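Local coordinates for probable AP endonuclease (African swine fever virus, PDB 6KI3) that cleaves DNA on the 5' side of abasic sites as a zinc-dependent endonuclease IV-type repair enzyme, and also proofreads mismatched 3' ends as an exonuclease, at a contact of chain A with DNA. Residues are numbered along the deposited sequence; one frame, centred on the assembly and turned at random.

The enzyme meets the DNA backbone at two separate places on its TIM barrel. The C-alpha centres of contact 1 and contact 2 lie about 29 Å apart, and no residue is shared. In contact 1, loop residues 151-154, Ala123 and Gly234 of the protein meet chain B. In contact 2, the start of helix 13-16, Phe50 and Asn60 meet chain C. A pair of neighbouring histidines marks the first, and one histidine on a helix the second. Both read phosphates and sugars of paired nucleotides, which suits binding with little regard to sequence. Together they probably help seat the duplex across the barrel mouth.

Contact 1: a contact of chain A with DNA. Residues 123, 151-154, 234. With nucleotides of chain B.
The loop of residues 151-154, just after strand 143-147 of the TIM barrel, runs along the backbone of chain B from DA12 to DG14. Two histidines from this loop point to successive phosphates. His153 has CG anti to its carbonyl carbon (chi1 -52°). This places the NE2 tip of its ring beside the phosphate of DG14. NE2 of His153 donates to OP2 of DG14 at 2.7 Å, nearly straight (163° at H) and in the ring plane. One face of the same ring carries CG of Lys152, 3.5 Å above the plane and toward the rim. The backbone N of His153 donates to OP1 of DC13 at 3.1 Å. One residue thus grips two phosphates, with its backbone and with its ring. The His154 ring meets the DC13 phosphate edge-on. NE2 of His154 lies 3.0 Å from OP2 of DC13, but the bond is bent and weak. Backbone N of His154 donates to OD1 of Asn151 at 3.3 Å. This N-H comes from above the amide plane, and the bond probably steadies the turn. CB of Asn151 lies against OP1 of DC13. Gly234 comes alongside the sugar, its O near C5' of DC13. No base edge is touched by this group, so the grip is on the backbone. At the far end, a water bridges to DA12: it lies 2.9 Å from N of Ala123 and 2.6 Å from phosphate oxygen OP1 of DA12.

Contact 2: a contact of chain A with DNA. Residues 12-14, 50, 60. With nucleotides of chain C.
The N-terminal end of helix 13-16, which follows strand 6-10, meets the backbone of chain C at DG3. The protein belongs to the AP endonuclease 2 family, with a xylose isomerase-like TIM barrel. Backbone N of His13, the first residue of this helix, donates to OP2 of DG3 at 3.0 Å. The same N-H has a weaker bond to OP1 of DG3. The phosphate may be slightly favoured by the start of this short helix. CB of Ser12 packs near OP2 of DG3, 3.6 Å away. The His13 side chain turns along the strand to the next phosphate. Its CG is anti to the backbone N (chi1 170°). This sends the ring toward DA4. OP2 of DA4 sits over the face of the ring, toward its NE2-CD2 rim, 3.1 Å from NE2 of His13. His13 therefore spans two successive phosphates: its backbone N bonds to the DG3 phosphate and its ring face lies against the DA4 phosphate. Phe50 and Asn60 reach the strand from another side. The ring of Phe50 turns its CD2-CE2 side to the DC2 sugar, with CE2 of Phe50 3.9 Å from C4' of DC2. This contact is apolar and loose. Asn60 has CG anti to its carbonyl carbon (chi1 -57°). The flat face of its amide covers the link from DG3 to DA4, with CG of Asn60 3.7 Å from O3' of DG3. ND2 of Asn60 passes 3.5 Å from C5' of DA4, a contact and not a bond.

Contact 1: a contact of chain A with DNA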
loop_
_atom_site.group_PDB
_atom_site.type_symbol
_atom_site.label_atom_id
_atom_site.label_comp_id
_atom_site.label_asym_id
_atom_site.label_seq_id
_atom_site.Cartn_x
_atom_site.Cartn_y
_atom_site.Cartn_z
ATOM N N ALA A 123 2.974 -4.281 16.549
ATOM C CA ALA A 123 2.677 -5.564 17.170
ATOM C C ALA A 123 2.170 -5.349 18.590
ATOM O O ALA A 123 2.663 -5.972 19.536
ATOM C CB ALA A 123 3.914 -6.461 17.163
ATOM N N ASN A 151 5.210 -10.037 11.630
ATOM C CA ASN A 151 6.036 -10.444 12.759
ATOM C C ASN A 151 5.802 -11.925 13.014
ATOM O O ASN A 151 4.920 -12.548 12.419
ATOM C CB ASN A 151 5.756 -9.603 14.015
ATOM C CG ASN A 151 4.408 -9.907 14.653
ATOM O OD1 ASN A 151 4.189 -10.988 15.204
ATOM N ND2 ASN A 151 3.504 -8.937 14.603
ATOM N N LYS A 152 6.608 -12.481 13.915
ATOM C CA LYS A 152 6.553 -13.900 14.240
ATOM C C LYS A 152 6.195 -14.160 15.693
ATOM O O LYS A 152 5.319 -14.987 15.973
ATOM C CB LYS A 152 7.900 -14.565 13.914
ATOM C CG LYS A 152 7.988 -16.018 14.347
ATOM C CD LYS A 152 8.454 -16.904 13.208
ATOM C CE LYS A 152 8.049 -18.349 13.440
ATOM N NZ LYS A 152 6.782 -18.682 12.729
ATOM N N HIS A 153 6.843 -13.472 16.631
ATOM C CA HIS A 153 6.758 -13.826 18.041
ATOM C C HIS A 153 5.687 -13.059 18.804
ATOM O O HIS A 153 5.420 -13.394 19.964
ATOM C CB HIS A 153 8.115 -13.601 18.716
ATOM C CG HIS A 153 9.255 -14.267 18.012
ATOM N ND1 HIS A 153 9.281 -15.620 17.753
ATOM C CD2 HIS A 153 10.406 -13.765 17.507
ATOM C CE1 HIS A 153 10.401 -15.924 17.121
ATOM N NE2 HIS A 153 11.101 -14.817 16.959
ATOM N N HIS A 154 5.067 -12.054 18.199
ATOM C CA HIS A 154 4.100 -11.226 18.903
ATOM C C HIS A 154 2.687 -11.757 18.699
ATOM O O HIS A 154 2.373 -12.379 17.680
ATOM C CB HIS A 154 4.194 -9.775 18.432
ATOM C CG HIS A 154 5.564 -9.184 18.568
ATOM N ND1 HIS A 154 5.834 -8.113 19.392
ATOM C CD2 HIS A 154 6.740 -9.515 17.984
ATOM C CE1 HIS A 154 7.118 -7.810 19.311
ATOM N NE2 HIS A 154 7.690 -8.646 18.464
ATOM N N GLY A 234 7.817 -13.929 9.739
ATOM C CA GLY A 234 8.091 -12.680 10.423
ATOM C C GLY A 234 9.081 -11.797 9.706
ATOM O O GLY A 234 9.304 -10.665 10.144
ATOM P P DA B 12 8.439 -4.213 17.399
ATOM O OP1 DA B 12 7.053 -4.154 17.911
ATOM O OP2 DA B 12 9.579 -4.158 18.342
ATOM O "O5'" DA B 12 8.604 -5.536 16.520
ATOM C "C5'" DA B 12 7.986 -5.627 15.240
ATOM C "C4'" DA B 12 8.732 -6.617 14.370
ATOM O "O4'" DA B 12 9.840 -5.939 13.723
ATOM C "C3'" DA B 12 9.327 -7.793 15.143
ATOM O "O3'" DA B 12 9.013 -9.029 14.525
ATOM C "C2'" DA B 12 10.828 -7.530 15.144
ATOM C "C1'" DA B 12 11.033 -6.665 13.911
ATOM N N9 DA B 12 12.127 -5.717 14.086
ATOM C C8 DA B 12 12.238 -4.773 15.068
ATOM N N7 DA B 12 13.339 -4.067 15.002
ATOM C C5 DA B 12 14.003 -4.589 13.905
ATOM C C6 DA B 12 15.234 -4.270 13.306
ATOM N N6 DA B 12 16.041 -3.304 13.755
ATOM N N1 DA B 12 15.605 -4.982 12.221
ATOM C C2 DA B 12 14.792 -5.947 11.774
ATOM N N3 DA B 12 13.612 -6.339 12.255
ATOM C C4 DA B 12 13.272 -5.612 13.331
ATOM P P DC B 13 9.388 -10.398 15.279
ATOM O OP1 DC B 13 8.393 -11.421 14.898
ATOM O OP2 DC B 13 9.589 -10.072 16.708
ATOM O "O5'" DC B 13 10.807 -10.803 14.662
ATOM C "C5'" DC B 13 10.896 -11.224 13.307
ATOM C "C4'" DC B 13 12.334 -11.190 12.822
ATOM O "O4'" DC B 13 12.852 -9.851 12.942
ATOM C "C3'" DC B 13 13.301 -12.042 13.620
ATOM O "O3'" DC B 13 13.283 -13.381 13.133
ATOM C "C2'" DC B 13 14.644 -11.365 13.342
ATOM C "C1'" DC B 13 14.261 -9.906 13.076
ATOM N N1 DC B 13 14.679 -8.968 14.160
ATOM C C2 DC B 13 15.846 -8.213 14.008
ATOM O O2 DC B 13 16.513 -8.337 12.973
ATOM N N3 DC B 13 16.213 -7.363 14.999
ATOM C C4 DC B 13 15.466 -7.258 16.100
ATOM N N4 DC B 13 15.867 -6.408 17.050
ATOM C C5 DC B 13 14.274 -8.021 16.273
ATOM C C6 DC B 13 13.924 -8.857 15.289
ATOM P P DG B 14 13.754 -14.594 14.076
ATOM O OP1 DG B 14 13.340 -15.854 13.420
ATOM O OP2 DG B 14 13.305 -14.298 15.454
ATOM O "O5'" DG B 14 15.351 -14.500 14.058
ATOM C "C5'" DG B 14 16.053 -14.563 12.825
ATOM C "C4'" DG B 14 17.471 -14.046 12.989
ATOM O "O4'" DG B 14 17.437 -12.722 13.573
ATOM C "C3'" DG B 14 18.362 -14.899 13.893
ATOM O "O3'" DG B 14 19.520 -15.310 13.184
ATOM C "C2'" DG B 14 18.710 -13.983 15.074
ATOM C "C1'" DG B 14 18.474 -12.590 14.509
ATOM N N9 DG B 14 18.054 -11.624 15.524
ATOM C C8 DG B 14 16.921 -11.685 16.300
ATOM N N7 DG B 14 16.803 -10.685 17.128
ATOM C C5 DG B 14 17.928 -9.908 16.889
ATOM C C6 DG B 14 18.342 -8.695 17.487
ATOM O O6 DG B 14 17.775 -8.046 18.378
ATOM N N1 DG B 14 19.545 -8.239 16.953
ATOM C C2 DG B 14 20.257 -8.877 15.965
ATOM N N2 DG B 14 21.397 -8.284 15.580
ATOM N N3 DG B 14 19.882 -10.015 15.394
ATOM C C4 DG B 14 18.711 -10.473 15.903
HETATM O O HOH W 1 5.679 -3.420 15.884
#

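Contact 2: a contact of chain A with DNA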
loop_
_atom_site.group_PDB
_atom_site.type_symbol
_atom_site.label_atom_id
_atom_site.label_comp_id
_atom_site.label_asym_id
_atom_site.label_seq_id
_atom_site.Cartn_x
_atom_site.Cartn_y
_atom_site.Cartn_z
ATOM N N SER A 12 9.949 5.111 -6.987
ATOM C CA SER A 12 11.113 5.584 -6.255
ATOM C C SER A 12 11.732 6.788 -6.954
ATOM O O SER A 12 11.715 6.898 -8.184
ATOM C CB SER A 12 12.153 4.472 -6.114
ATOM O OG SER A 12 12.938 4.362 -7.287
ATOM N N HIS A 13 12.253 7.567 -6.200
ATOM C CA HIS A 13 12.923 8.747 -6.708
ATOM C C HIS A 13 14.153 8.383 -7.461
ATOM O O HIS A 13 14.383 8.965 -8.579
ATOM C CB HIS A 13 13.280 9.623 -5.540
ATOM C CG HIS A 13 14.176 10.748 -5.855
ATOM N ND1 HIS A 13 15.302 10.636 -6.573
ATOM C CD2 HIS A 13 14.143 12.051 -5.449
ATOM C CE1 HIS A 13 15.919 11.826 -6.621
ATOM N NE2 HIS A 13 15.217 12.692 -5.933
ATOM N N ARG A 14 14.975 7.491 -6.935
ATOM C CA ARG A 14 16.220 7.115 -7.603
ATOM C C ARG A 14 16.114 6.422 -8.970
ATOM O O ARG A 14 16.941 6.649 -9.854
ATOM C CB ARG A 14 17.079 6.260 -6.665
ATOM C CG ARG A 14 18.335 5.700 -7.312
ATOM C CD ARG A 14 18.985 4.644 -6.433
ATOM N NE ARG A 14 18.048 3.585 -6.068
ATOM C CZ ARG A 14 18.093 2.348 -6.552
ATOM N NH1 ARG A 14 19.032 2.008 -7.424
ATOM N NH2 ARG A 14 17.199 1.449 -6.163
ATOM N N PHE A 50 6.864 8.318 -1.466
ATOM C CA PHE A 50 7.240 8.893 -0.181
ATOM C C PHE A 50 7.337 10.404 -0.346
ATOM O O PHE A 50 8.151 10.892 -1.137
ATOM C CB PHE A 50 8.578 8.343 0.316
ATOM C CG PHE A 50 8.526 6.921 0.795
ATOM C CD1 PHE A 50 7.875 6.594 1.972
ATOM C CD2 PHE A 50 9.161 5.916 0.085
ATOM C CE1 PHE A 50 7.835 5.285 2.420
ATOM C CE2 PHE A 50 9.127 4.608 0.527
ATOM C CZ PHE A 50 8.464 4.291 1.696
ATOM N N ASN A 60 10.317 15.571 2.277
ATOM C CA ASN A 60 11.145 15.565 1.076
ATOM C C ASN A 60 10.597 16.479 -0.012
ATOM O O ASN A 60 11.372 17.144 -0.710
ATOM C CB ASN A 60 11.275 14.143 0.523
ATOM C CG ASN A 60 11.850 13.170 1.531
ATOM O OD1 ASN A 60 11.383 12.038 1.653
ATOM N ND2 ASN A 60 12.869 13.607 2.262
ATOM P P DC C 2 12.045 0.591 0.720
ATOM O OP1 DC C 2 13.156 -0.138 0.070
ATOM O OP2 DC C 2 11.592 0.203 2.075
ATOM O "O5'" DC C 2 12.403 2.146 0.761
ATOM C "C5'" DC C 2 12.926 2.785 -0.394
ATOM C "C4'" DC C 2 12.931 4.290 -0.210
ATOM O "O4'" DC C 2 13.847 4.647 0.857
ATOM C "C3'" DC C 2 13.374 5.090 -1.426
ATOM O "O3'" DC C 2 12.675 6.327 -1.450
ATOM C "C2'" DC C 2 14.868 5.284 -1.170
ATOM C "C1'" DC C 2 14.911 5.428 0.348
ATOM N N1 DC C 2 16.179 4.937 0.958
ATOM C C2 DC C 2 16.725 5.609 2.058
ATOM O O2 DC C 2 16.147 6.609 2.502
ATOM N N3 DC C 2 17.876 5.144 2.605
ATOM C C4 DC C 2 18.467 4.063 2.097
ATOM N N4 DC C 2 19.601 3.643 2.671
ATOM C C5 DC C 2 17.925 3.362 0.979
ATOM C C6 DC C 2 16.791 3.830 0.448
ATOM P P DG C 3 12.791 7.321 -2.708
ATOM O OP1 DG C 3 11.414 7.697 -3.097
ATOM O OP2 DG C 3 13.702 6.731 -3.715
ATOM O "O5'" DG C 3 13.493 8.608 -2.084
ATOM C "C5'" DG C 3 13.011 9.137 -0.859
ATOM C "C4'" DG C 3 13.956 10.186 -0.313
ATOM O "O4'" DG C 3 15.060 9.542 0.379
ATOM C "C3'" DG C 3 14.587 11.100 -1.362
ATOM O "O3'" DG C 3 14.637 12.419 -0.853
ATOM C "C2'" DG C 3 15.987 10.509 -1.530
ATOM C "C1'" DG C 3 16.282 10.041 -0.117
ATOM N N9 DG C 3 17.275 8.974 -0.049
ATOM C C8 DG C 3 17.424 7.926 -0.924
ATOM N N7 DG C 3 18.399 7.120 -0.607
ATOM C C5 DG C 3 18.928 7.667 0.556
ATOM C C6 DG C 3 20.006 7.229 1.362
ATOM O O6 DG C 3 20.729 6.236 1.203
ATOM N N1 DG C 3 20.212 8.075 2.451
ATOM C C2 DG C 3 19.473 9.201 2.723
ATOM N N2 DG C 3 19.820 9.891 3.819
ATOM N N3 DG C 3 18.461 9.622 1.976
ATOM C C4 DG C 3 18.246 8.809 0.912
ATOM P P DA C 4 15.026 13.662 -1.794
ATOM O OP1 DA C 4 13.784 14.427 -2.031
ATOM O OP2 DA C 4 15.828 13.193 -2.946
ATOM O "O5'" DA C 4 15.975 14.533 -0.853
ATOM C "C5'" DA C 4 15.557 14.829 0.471
ATOM C "C4'" DA C 4 16.732 15.244 1.334
ATOM O "O4'" DA C 4 17.620 14.114 1.534
ATOM C "C3'" DA C 4 17.585 16.371 0.764
ATOM O "O3'" DA C 4 17.930 17.267 1.805
ATOM C "C2'" DA C 4 18.809 15.645 0.198
ATOM C "C1'" DA C 4 18.930 14.438 1.122
ATOM N N9 DA C 4 19.500 13.260 0.472
ATOM C C8 DA C 4 19.141 12.733 -0.738
ATOM N N7 DA C 4 19.818 11.660 -1.071
ATOM C C5 DA C 4 20.677 11.464 -0.003
ATOM C C6 DA C 4 21.660 10.486 0.257
ATOM N N6 DA C 4 21.944 9.485 -0.582
ATOM N N1 DA C 4 22.340 10.579 1.420
ATOM C C2 DA C 4 22.053 11.582 2.258
ATOM N N3 DA C 4 21.153 12.556 2.122
ATOM C C4 DA C 4 20.494 12.438 0.959
#